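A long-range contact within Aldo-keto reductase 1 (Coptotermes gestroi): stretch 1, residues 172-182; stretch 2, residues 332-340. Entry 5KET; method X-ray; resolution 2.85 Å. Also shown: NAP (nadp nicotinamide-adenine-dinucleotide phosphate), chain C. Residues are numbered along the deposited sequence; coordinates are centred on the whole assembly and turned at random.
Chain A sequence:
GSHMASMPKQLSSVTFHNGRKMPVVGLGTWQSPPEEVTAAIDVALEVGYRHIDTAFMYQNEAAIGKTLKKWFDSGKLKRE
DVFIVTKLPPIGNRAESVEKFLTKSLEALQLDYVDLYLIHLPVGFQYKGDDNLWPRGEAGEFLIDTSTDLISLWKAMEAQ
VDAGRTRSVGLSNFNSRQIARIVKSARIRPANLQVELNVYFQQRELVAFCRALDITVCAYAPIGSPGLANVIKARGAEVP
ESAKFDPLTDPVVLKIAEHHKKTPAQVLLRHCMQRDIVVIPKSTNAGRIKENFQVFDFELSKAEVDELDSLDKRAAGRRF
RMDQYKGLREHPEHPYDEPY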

# COMPACT_ATOMS: atom_id res chain seq x y z
N SER A 172 4.76 -1.40 5.95
CA SER A 172 4.39 -2.02 4.68
C SER A 172 5.36 -3.14 4.33
O SER A 172 6.58 -2.95 4.38
CB SER A 172 4.36 -0.98 3.56
OG SER A 172 3.77 -1.53 2.40
N ASN A 173 4.80 -4.29 3.97
CA ASN A 173 5.58 -5.47 3.57
C ASN A 173 6.47 -5.97 4.70
O ASN A 173 7.59 -6.44 4.47
CB ASN A 173 6.40 -5.18 2.31
CG ASN A 173 5.54 -4.82 1.12
OD1 ASN A 173 5.69 -3.75 0.53
ND2 ASN A 173 4.63 -5.73 0.73
N PHE A 174 5.98 -5.87 5.93
CA PHE A 174 6.63 -6.41 7.12
C PHE A 174 5.98 -7.75 7.48
O PHE A 174 4.82 -7.98 7.16
CB PHE A 174 6.49 -5.44 8.29
CG PHE A 174 7.49 -4.31 8.28
CD1 PHE A 174 7.45 -3.34 7.29
CD2 PHE A 174 8.45 -4.21 9.28
CE1 PHE A 174 8.37 -2.29 7.28
CE2 PHE A 174 9.37 -3.17 9.28
CZ PHE A 174 9.33 -2.21 8.28
N ASN A 175 6.74 -8.61 8.14
CA ASN A 175 6.21 -9.91 8.54
C ASN A 175 5.77 -9.87 10.01
O ASN A 175 5.75 -8.80 10.64
CB ASN A 175 7.25 -10.99 8.25
CG ASN A 175 8.50 -10.78 9.04
OD1 ASN A 175 8.53 -9.95 9.95
ND2 ASN A 175 9.56 -11.50 8.69
N SER A 176 5.41 -11.03 10.57
CA SER A 176 4.94 -11.09 11.95
C SER A 176 6.05 -10.68 12.92
O SER A 176 5.88 -9.76 13.73
CB SER A 176 4.49 -12.50 12.30
OG SER A 176 3.47 -12.94 11.43
N ARG A 177 7.17 -11.39 12.86
CA ARG A 177 8.25 -11.16 13.81
C ARG A 177 8.66 -9.69 13.85
O ARG A 177 8.85 -9.13 14.93
CB ARG A 177 9.44 -12.07 13.48
N GLN A 178 8.78 -9.04 12.68
CA GLN A 178 9.19 -7.62 12.65
C GLN A 178 8.10 -6.69 13.14
O GLN A 178 8.40 -5.66 13.78
CB GLN A 178 9.64 -7.19 11.24
CG GLN A 178 10.64 -8.10 10.51
CD GLN A 178 10.67 -7.84 9.00
OE1 GLN A 178 9.69 -7.38 8.43
NE2 GLN A 178 11.75 -8.23 8.33
N ILE A 179 6.83 -6.98 12.83
CA ILE A 179 5.76 -6.20 13.44
C ILE A 179 5.80 -6.37 14.95
O ILE A 179 5.80 -5.39 15.71
CB ILE A 179 4.39 -6.59 12.88
CG1 ILE A 179 4.26 -6.18 11.42
CG2 ILE A 179 3.26 -5.93 13.70
CD1 ILE A 179 2.99 -6.65 10.78
N ALA A 180 5.87 -7.62 15.41
CA ALA A 180 5.90 -7.89 16.84
C ALA A 180 7.06 -7.18 17.52
O ALA A 180 6.90 -6.60 18.59
CB ALA A 180 5.98 -9.40 17.08
N ARG A 181 8.25 -7.20 16.90
CA ARG A 181 9.40 -6.51 17.47
C ARG A 181 9.14 -5.01 17.59
O ARG A 181 9.50 -4.39 18.60
CB ARG A 181 10.65 -6.77 16.62
CG ARG A 181 11.13 -8.20 16.67
CD ARG A 181 12.32 -8.43 15.73
NE ARG A 181 13.32 -7.37 15.87
CZ ARG A 181 13.89 -6.73 14.87
NH1 ARG A 181 13.57 -7.03 13.61
NH2 ARG A 181 14.79 -5.79 15.12
N ILE A 182 8.52 -4.42 16.58
CA ILE A 182 8.30 -2.97 16.60
C ILE A 182 7.25 -2.60 17.64
O ILE A 182 7.44 -1.67 18.42
CB ILE A 182 7.93 -2.48 15.18
CG1 ILE A 182 9.17 -2.53 14.28
CG2 ILE A 182 7.33 -1.09 15.23
CD1 ILE A 182 8.96 -1.93 12.92
N PRO A 332 19.13 -9.09 6.26
CA PRO A 332 18.65 -9.62 7.55
C PRO A 332 17.17 -9.41 7.83
O PRO A 332 16.59 -10.14 8.64
CB PRO A 332 19.50 -8.87 8.57
CG PRO A 332 20.59 -8.17 7.80
CD PRO A 332 20.47 -8.50 6.36
N GLU A 333 16.55 -8.41 7.21
CA GLU A 333 15.15 -8.09 7.41
C GLU A 333 14.34 -8.38 6.15
O GLU A 333 13.57 -7.53 5.69
CB GLU A 333 14.99 -6.63 7.83
CG GLU A 333 15.68 -6.28 9.14
CD GLU A 333 15.07 -6.98 10.35
OE1 GLU A 333 13.96 -7.55 10.22
OE2 GLU A 333 15.70 -6.96 11.43
N HIS A 334 14.52 -9.54 5.59
CA HIS A 334 13.68 -9.96 4.48
C HIS A 334 12.40 -10.58 5.02
O HIS A 334 12.47 -11.51 5.84
CB HIS A 334 14.42 -10.94 3.59
CG HIS A 334 13.68 -11.25 2.32
ND1 HIS A 334 12.83 -12.33 2.20
CD2 HIS A 334 13.66 -10.61 1.13
CE1 HIS A 334 12.32 -12.35 0.98
NE2 HIS A 334 12.81 -11.32 0.31
N PRO A 335 11.23 -10.11 4.59
CA PRO A 335 9.99 -10.48 5.30
C PRO A 335 9.36 -11.79 4.86
O PRO A 335 8.55 -12.34 5.63
CB PRO A 335 9.06 -9.30 4.98
CG PRO A 335 9.53 -8.84 3.63
CD PRO A 335 11.01 -9.05 3.59
N TYR A 336 9.69 -12.32 3.69
CA TYR A 336 8.92 -13.41 3.11
C TYR A 336 9.58 -14.77 3.26
O TYR A 336 9.14 -15.74 2.63
CB TYR A 336 8.62 -13.12 1.64
CG TYR A 336 8.02 -11.75 1.41
CD1 TYR A 336 8.38 -11.00 0.30
CD2 TYR A 336 7.12 -11.20 2.30
CE1 TYR A 336 7.85 -9.76 0.08
CE2 TYR A 336 6.59 -9.95 2.10
CZ TYR A 336 6.96 -9.23 0.98
OH TYR A 336 6.43 -7.98 0.75
N ASP A 337 10.63 -14.89 4.08
CA ASP A 337 11.09 -16.22 4.46
C ASP A 337 10.19 -16.81 5.54
O ASP A 337 9.92 -18.01 5.53
CB ASP A 337 12.54 -16.16 4.93
CG ASP A 337 13.49 -15.72 3.85
OD1 ASP A 337 13.15 -15.90 2.66
OD2 ASP A 337 14.57 -15.18 4.19
N GLU A 338 9.73 -15.98 6.47
CA GLU A 338 8.81 -16.43 7.49
C GLU A 338 7.47 -16.83 6.86
O GLU A 338 7.09 -16.30 5.81
CB GLU A 338 8.59 -15.33 8.53
CG GLU A 338 9.81 -15.02 9.38
CD GLU A 338 9.89 -15.88 10.62
OE1 GLU A 338 8.82 -16.12 11.23
OE2 GLU A 338 11.01 -16.33 10.98
N PRO A 339 6.75 -17.76 7.49
CA PRO A 339 5.41 -18.13 6.99
C PRO A 339 4.48 -16.95 6.77
O PRO A 339 3.74 -16.92 5.78
CB PRO A 339 4.88 -19.05 8.09
CG PRO A 339 6.10 -19.66 8.69
CD PRO A 339 7.18 -18.61 8.61
N TYR A 340 4.50 -15.99 7.69
CA TYR A 340 3.75 -14.75 7.57
C TYR A 340 4.31 -13.77 8.58
O TYR A 340 4.18 -12.55 8.45
CB TYR A 340 2.25 -14.98 7.80
CG TYR A 340 1.87 -15.43 9.19
CD1 TYR A 340 2.00 -16.76 9.58
CD2 TYR A 340 1.37 -14.53 10.12
CE1 TYR A 340 1.65 -17.17 10.86
CE2 TYR A 340 1.02 -14.94 11.40
CZ TYR A 340 1.16 -16.26 11.76
OH TYR A 340 0.82 -16.67 13.03
OXT TYR A 340 4.92 -14.18 9.57
PA NAP C . -4.61 -3.51 -8.48
O1A NAP C . -4.99 -2.05 -8.26
O2A NAP C . -5.29 -4.55 -7.95
O5B NAP C . -4.31 -3.67 -10.12
C5B NAP C . -4.64 -2.45 -10.73
C4B NAP C . -4.54 -2.72 -12.23
O4B NAP C . -5.78 -3.24 -12.67
C3B NAP C . -4.19 -1.44 -13.04
O3B NAP C . -3.36 -1.79 -14.11
C2B NAP C . -5.55 -0.97 -13.60
O2B NAP C . -5.51 -0.60 -14.90
C1B NAP C . -6.45 -2.27 -13.46
N9A NAP C . -7.72 -1.96 -12.82
C8A NAP C . -7.97 -1.04 -11.78
N7A NAP C . -9.27 -1.00 -11.43
C5A NAP C . -9.90 -1.93 -12.28
C6A NAP C . -11.23 -2.35 -12.40
N6A NAP C . -12.21 -1.82 -11.60
N1A NAP C . -11.60 -3.29 -13.32
C2A NAP C . -10.57 -3.79 -14.10
N3A NAP C . -9.26 -3.49 -14.10
C4A NAP C . -8.94 -2.54 -13.15
O3 NAP C . -3.18 -3.61 -7.72
PN NAP C . -2.13 -2.46 -7.90
O1N NAP C . -2.40 -1.44 -8.92
O2N NAP C . -0.75 -3.05 -7.70
O5D NAP C . -2.28 -1.58 -6.37
C5D NAP C . -1.76 -0.35 -6.62
C4D NAP C . -1.70 0.39 -5.33
O4D NAP C . -1.20 -0.54 -4.36
C3D NAP C . -0.59 1.43 -5.53
O3D NAP C . -1.14 2.66 -5.76
C2D NAP C . 0.08 1.48 -4.20
O2D NAP C . -0.56 2.37 -3.38
C1D NAP C . -0.17 0.07 -3.61
N1N NAP C . 1.13 -0.62 -3.77
C2N NAP C . 1.91 -0.79 -2.67
C3N NAP C . 3.14 -1.41 -2.78
C7N NAP C . 3.93 -1.59 -1.58
O7N NAP C . 3.64 -1.07 -0.49
N7N NAP C . 5.06 -2.37 -1.69
C4N NAP C . 3.62 -1.84 -4.03
C5N NAP C . 2.82 -1.64 -5.14
C6N NAP C . 1.58 -1.03 -5.02
P2B NAP C . -5.80 1.11 -15.34
O1X NAP C . -4.67 1.74 -14.55
O2X NAP C . -5.75 1.19 -16.84
O3X NAP C . -7.12 1.33 -14.60

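The C-terminal tail, without regular secondary structure, packs against the start of a helix that begins at Ser176. Glu333 comes first: its CA-to-CB bond points sideways, but two m rotamers bring its carboxylate to the helix, where the two oxygens serve different partners. Glu333 OE2 lies 3.0 Å from Arg181 NH1 in a salt bridge, and Glu333 OE1 accepts a weak hydrogen bond from Gln178 NE2, also at 3.0 Å. Arg181 and Gln178 are three residues apart on the helix, so one acidic group can reach both.

The compact ring of Pro335 comes close to the other stretch, its CG 3.2 Å from Asn173 O, and Pro335 O accepts a weak hydrogen bond from Asn175 ND2 at 3.3 Å. Asn175 is also the N-cap, its OD1 accepting from Gln178 N. Tyr336 points its CA-to-CB bond away, yet the long ring carries Tyr336 OH to 2.9 Å from Asn173 ND2, which lies at the ring edge; Asn173 OD1 meanwhile accepts from NAP N7N at 2.7 Å. Glu338 packs through its aliphatic part, Glu338 CG standing 3.6 Å from Asn175 ND2.

Tyr340 ends the chain, and its terminal carboxylate reaches Ser176. Tyr340 OXT accepts from Ser176 OG at 2.7 Å, while Ser176 N makes weak bonds to Tyr340 O at 2.9 Å and OXT at 3.3 Å. A negative group thus meets a free amide at the helix N-terminus, a favourable place for charge.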